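Local coordinates for DUF7790 domain-containing protein (Leptospira interrogans serogroup Icterohaemorrhagiae serovar copenhageni, PDB 6ULO), which is of unknown function but is probably membrane-attached and carries a domain related to the NADP-binding Rossmann superfamily, at residues H98-I102 / V141-Y146. Numbering follows the deposited sequence. Where two conformers were deposited one is given.
Sequences HANTI and VYKKVY
His-98 meets Tyr-142 in a T-shaped (edge-to-face) pair where helix 94-109, which follows strand 86-91 of the Rossmann-like sheet, packs against helix 139-166. The two short segments cross almost perpendicularly (-94°), with axes 9.5 Å apart. Centroids 4.8 Å apart and ring planes at 61° define the aromatic pair. The tyrosine presents its CE1-CZ edge to one imidazole face, CE1 of Tyr-142 coming 3.5 Å from CD2 of His-98; beyond the contact, Tyr-142 also stacks with Phe-136. With CG anti to its carbonyl carbon (chi1 -78°), the imidazole also reaches Val-141, whose CG1 lies 3.6 Å from CE1 of His-98, while CG2 of Val-145 sits at the ring's edge. Ala-99 and Val-145 form the closest CA pair, 6.3 Å apart, and CB of Ala-99 touches CG1 of the same valine. Thr-101 lays CG2 obliquely against the Tyr-142 ring; its OG1 turns back to Val-97 O within its own helix. Ile-102 sends CD1 between Tyr-142 and Val-145, 3.9 Å from Val-145 CG1. This methyl ends 3.3 Å from Tyr-142 O, the carbonyl oxygen that accepts the helical bond from Tyr-146 N.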
ATOM      1  N   HIS A  98      -8.682  -7.628  -6.369  1.00 11.39           N
ATOM      2  CA  HIS A  98      -9.868  -8.314  -5.863  1.00 11.10           C
ATOM      3  C   HIS A  98      -9.710  -8.744  -4.415  1.00 10.77           C
ATOM      4  O   HIS A  98     -10.668  -8.651  -3.648  1.00 11.58           O
ATOM      5  CB  HIS A  98     -10.162  -9.507  -6.753  1.00 12.72           C
ATOM      6  CG  HIS A  98     -10.823  -9.108  -8.025  1.00 14.56           C
ATOM      7  ND1 HIS A  98     -10.894  -9.931  -9.124  1.00 16.18           N
ATOM      8  CD2 HIS A  98     -11.500  -7.979  -8.347  1.00 16.48           C
ATOM      9  CE1 HIS A  98     -11.583  -9.323 -10.076  1.00 17.78           C
ATOM     10  NE2 HIS A  98     -11.964  -8.138  -9.628  1.00 18.67           N
ATOM     11  N   ALA A  99      -8.515  -9.217  -4.009  1.00 10.63           N
ATOM     12  CA  ALA A  99      -8.329  -9.584  -2.610  1.00 10.78           C
ATOM     13  C   ALA A  99      -8.470  -8.353  -1.727  1.00 10.61           C
ATOM     14  O   ALA A  99      -9.032  -8.432  -0.633  1.00 11.43           O
ATOM     15  CB  ALA A  99      -6.988 -10.297  -2.404  1.00 11.73           C
ATOM     16  N   ASN A 100      -7.979  -7.199  -2.180  1.00 10.58           N
ATOM     17  CA  ASN A 100      -8.181  -5.993  -1.394  1.00 10.57           C
ATOM     18  C   ASN A 100      -9.667  -5.649  -1.277  1.00 10.21           C
ATOM     19  O   ASN A 100     -10.113  -5.136  -0.245  1.00 10.39           O
ATOM     20  CB  ASN A 100      -7.405  -4.831  -2.011  1.00 10.71           C
ATOM     21  CG  ASN A 100      -5.917  -4.899  -1.727  1.00 10.57           C
ATOM     22  OD1 ASN A 100      -5.491  -5.442  -0.685  1.00 11.65           O
ATOM     23  ND2 ASN A 100      -5.115  -4.326  -2.610  1.00 11.19           N
ATOM     24  N   THR A 101     -10.434  -5.861  -2.364  1.00 11.35           N
ATOM     25  CA  THR A 101     -11.876  -5.625  -2.334  1.00 11.17           C
ATOM     26  C   THR A 101     -12.541  -6.506  -1.284  1.00 10.87           C
ATOM     27  O   THR A 101     -13.412  -6.049  -0.538  1.00 11.67           O
ATOM     28  CB  THR A 101     -12.456  -5.889  -3.723  1.00 11.93           C
ATOM     29  OG1 THR A 101     -11.875  -4.983  -4.667  1.00 14.62           O
ATOM     30  CG2 THR A 101     -14.002  -5.740  -3.741  1.00 13.08           C
ATOM     31  N   ILE A 102     -12.119  -7.767  -1.200  1.00 10.55           N
ATOM     32  CA  ILE A 102     -12.620  -8.658  -0.156  1.00 10.27           C
ATOM     33  C   ILE A 102     -12.243  -8.140   1.224  1.00  9.96           C
ATOM     34  O   ILE A 102     -13.078  -8.094   2.128  1.00 11.20           O
ATOM     35  CB  ILE A 102     -12.110 -10.091  -0.384  1.00 10.38           C
ATOM     36  CG1 ILE A 102     -12.650 -10.637  -1.708  1.00 11.40           C
ATOM     37  CG2 ILE A 102     -12.492 -10.978   0.808  1.00 11.42           C
ATOM     38  CD1 ILE A 102     -11.954 -11.919  -2.156  1.00 12.59           C
ATOM     39  N   VAL A 141     -16.213 -14.884  -8.677  1.00 11.79           N
ATOM     40  CA  VAL A 141     -14.935 -14.229  -8.945  1.00 11.73           C
ATOM     41  C   VAL A 141     -14.189 -14.054  -7.636  1.00 11.46           C
ATOM     42  O   VAL A 141     -12.975 -14.327  -7.528  1.00 12.14           O
ATOM     43  CB  VAL A 141     -15.183 -12.876  -9.642  1.00 13.07           C
ATOM     44  CG1 VAL A 141     -13.921 -12.045  -9.703  1.00 14.78           C
ATOM     45  CG2 VAL A 141     -15.740 -13.096 -11.070  1.00 14.70           C
ATOM     46  N   TYR A 142     -14.913 -13.596  -6.608  1.00 11.06           N
ATOM     47  CA  TYR A 142     -14.323 -13.278  -5.314  1.00 10.60           C
ATOM     48  C   TYR A 142     -14.155 -14.512  -4.448  1.00 10.48           C
ATOM     49  O   TYR A 142     -13.182 -14.586  -3.692  1.00 12.00           O
ATOM     50  CB  TYR A 142     -15.151 -12.177  -4.629  1.00 11.06           C
ATOM     51  CG  TYR A 142     -15.213 -10.958  -5.527  1.00 12.32           C
ATOM     52  CD1 TYR A 142     -14.233  -9.977  -5.485  1.00 14.30           C
ATOM     53  CD2 TYR A 142     -16.245 -10.832  -6.492  1.00 13.39           C
ATOM     54  CE1 TYR A 142     -14.273  -8.895  -6.375  1.00 15.19           C
ATOM     55  CE2 TYR A 142     -16.281  -9.787  -7.364  1.00 15.28           C
ATOM     56  CZ  TYR A 142     -15.322  -8.815  -7.301  1.00 16.37           C
ATOM     57  OH  TYR A 142     -15.418  -7.784  -8.210  1.00 19.64           O
ATOM     58  N   LYS A 143     -15.052 -15.503  -4.556  1.00 11.33           N
ATOM     59  CA  LYS A 143     -14.859 -16.737  -3.803  1.00 12.14           C
ATOM     60  C   LYS A 143     -13.598 -17.454  -4.257  1.00 12.91           C
ATOM     61  O   LYS A 143     -12.856 -18.007  -3.436  1.00 13.75           O
ATOM     62  CB  LYS A 143     -16.076 -17.659  -3.934  1.00 13.80           C
ATOM     63  CG  LYS A 143     -17.315 -17.110  -3.292  1.00 14.96           C
ATOM     64  CD  LYS A 143     -18.502 -18.061  -3.501  1.00 18.83           C
ATOM     65  CE  LYS A 143     -19.176 -18.417  -2.227  1.00 19.81           C
ATOM     66  NZ  LYS A 143     -20.331 -19.328  -2.449  1.00 18.47           N
ATOM     67  N   LYS A 144     -13.328 -17.453  -5.568  1.00 12.78           N
ATOM     68  CA  LYS A 144     -12.100 -18.054  -6.066  0.50 13.21           C
ATOM     69  C   LYS A 144     -10.884 -17.329  -5.505  1.00 12.84           C
ATOM     70  O   LYS A 144      -9.923 -17.961  -5.066  1.00 14.15           O
ATOM     71  CB  LYS A 144     -12.076 -17.999  -7.593  0.50 13.87           C
ATOM     72  CG  LYS A 144     -13.023 -18.962  -8.308  0.50 15.41           C
ATOM     73  CD  LYS A 144     -12.855 -18.783  -9.820  0.50 18.27           C
ATOM     74  CE  LYS A 144     -13.738 -19.701 -10.597  0.50 20.74           C
ATOM     75  NZ  LYS A 144     -13.574 -21.065 -10.078  0.50 22.49           N
ATOM     76  N   VAL A 145     -10.906 -15.994  -5.526  1.00 12.20           N
ATOM     77  CA  VAL A 145      -9.804 -15.217  -4.951  1.00 11.87           C
ATOM     78  C   VAL A 145      -9.638 -15.537  -3.471  1.00 11.30           C
ATOM     79  O   VAL A 145      -8.510 -15.739  -2.992  1.00 13.43           O
ATOM     80  CB  VAL A 145      -9.987 -13.704  -5.209  1.00 12.30           C
ATOM     81  CG1 VAL A 145      -8.947 -12.905  -4.404  1.00 13.09           C
ATOM     82  CG2 VAL A 145      -9.857 -13.405  -6.680  1.00 12.66           C
ATOM     83  N   TYR A 146     -10.743 -15.624  -2.725  1.00 11.31           N
ATOM     84  CA  TYR A 146     -10.650 -15.964  -1.304  1.00 12.03           C
ATOM     85  C   TYR A 146      -9.926 -17.285  -1.120  1.00 12.20           C
ATOM     86  O   TYR A 146      -9.014 -17.400  -0.294  1.00 13.33           O
ATOM     87  CB  TYR A 146     -12.054 -16.050  -0.676  1.00 12.01           C
ATOM     88  CG  TYR A 146     -11.995 -16.411   0.798  1.00 12.60           C
ATOM     89  CD1 TYR A 146     -12.116 -15.423   1.780  1.00 12.84           C
ATOM     90  CD2 TYR A 146     -11.858 -17.733   1.213  1.00 13.42           C
ATOM     91  CE1 TYR A 146     -12.033 -15.745   3.147  1.00 12.76           C
ATOM     92  CE2 TYR A 146     -11.782 -18.071   2.569  1.00 12.80           C
ATOM     93  CZ  TYR A 146     -11.884 -17.070   3.524  1.00 12.37           C
ATOM     94  OH  TYR A 146     -11.821 -17.417   4.857  1.00 13.74           O
TER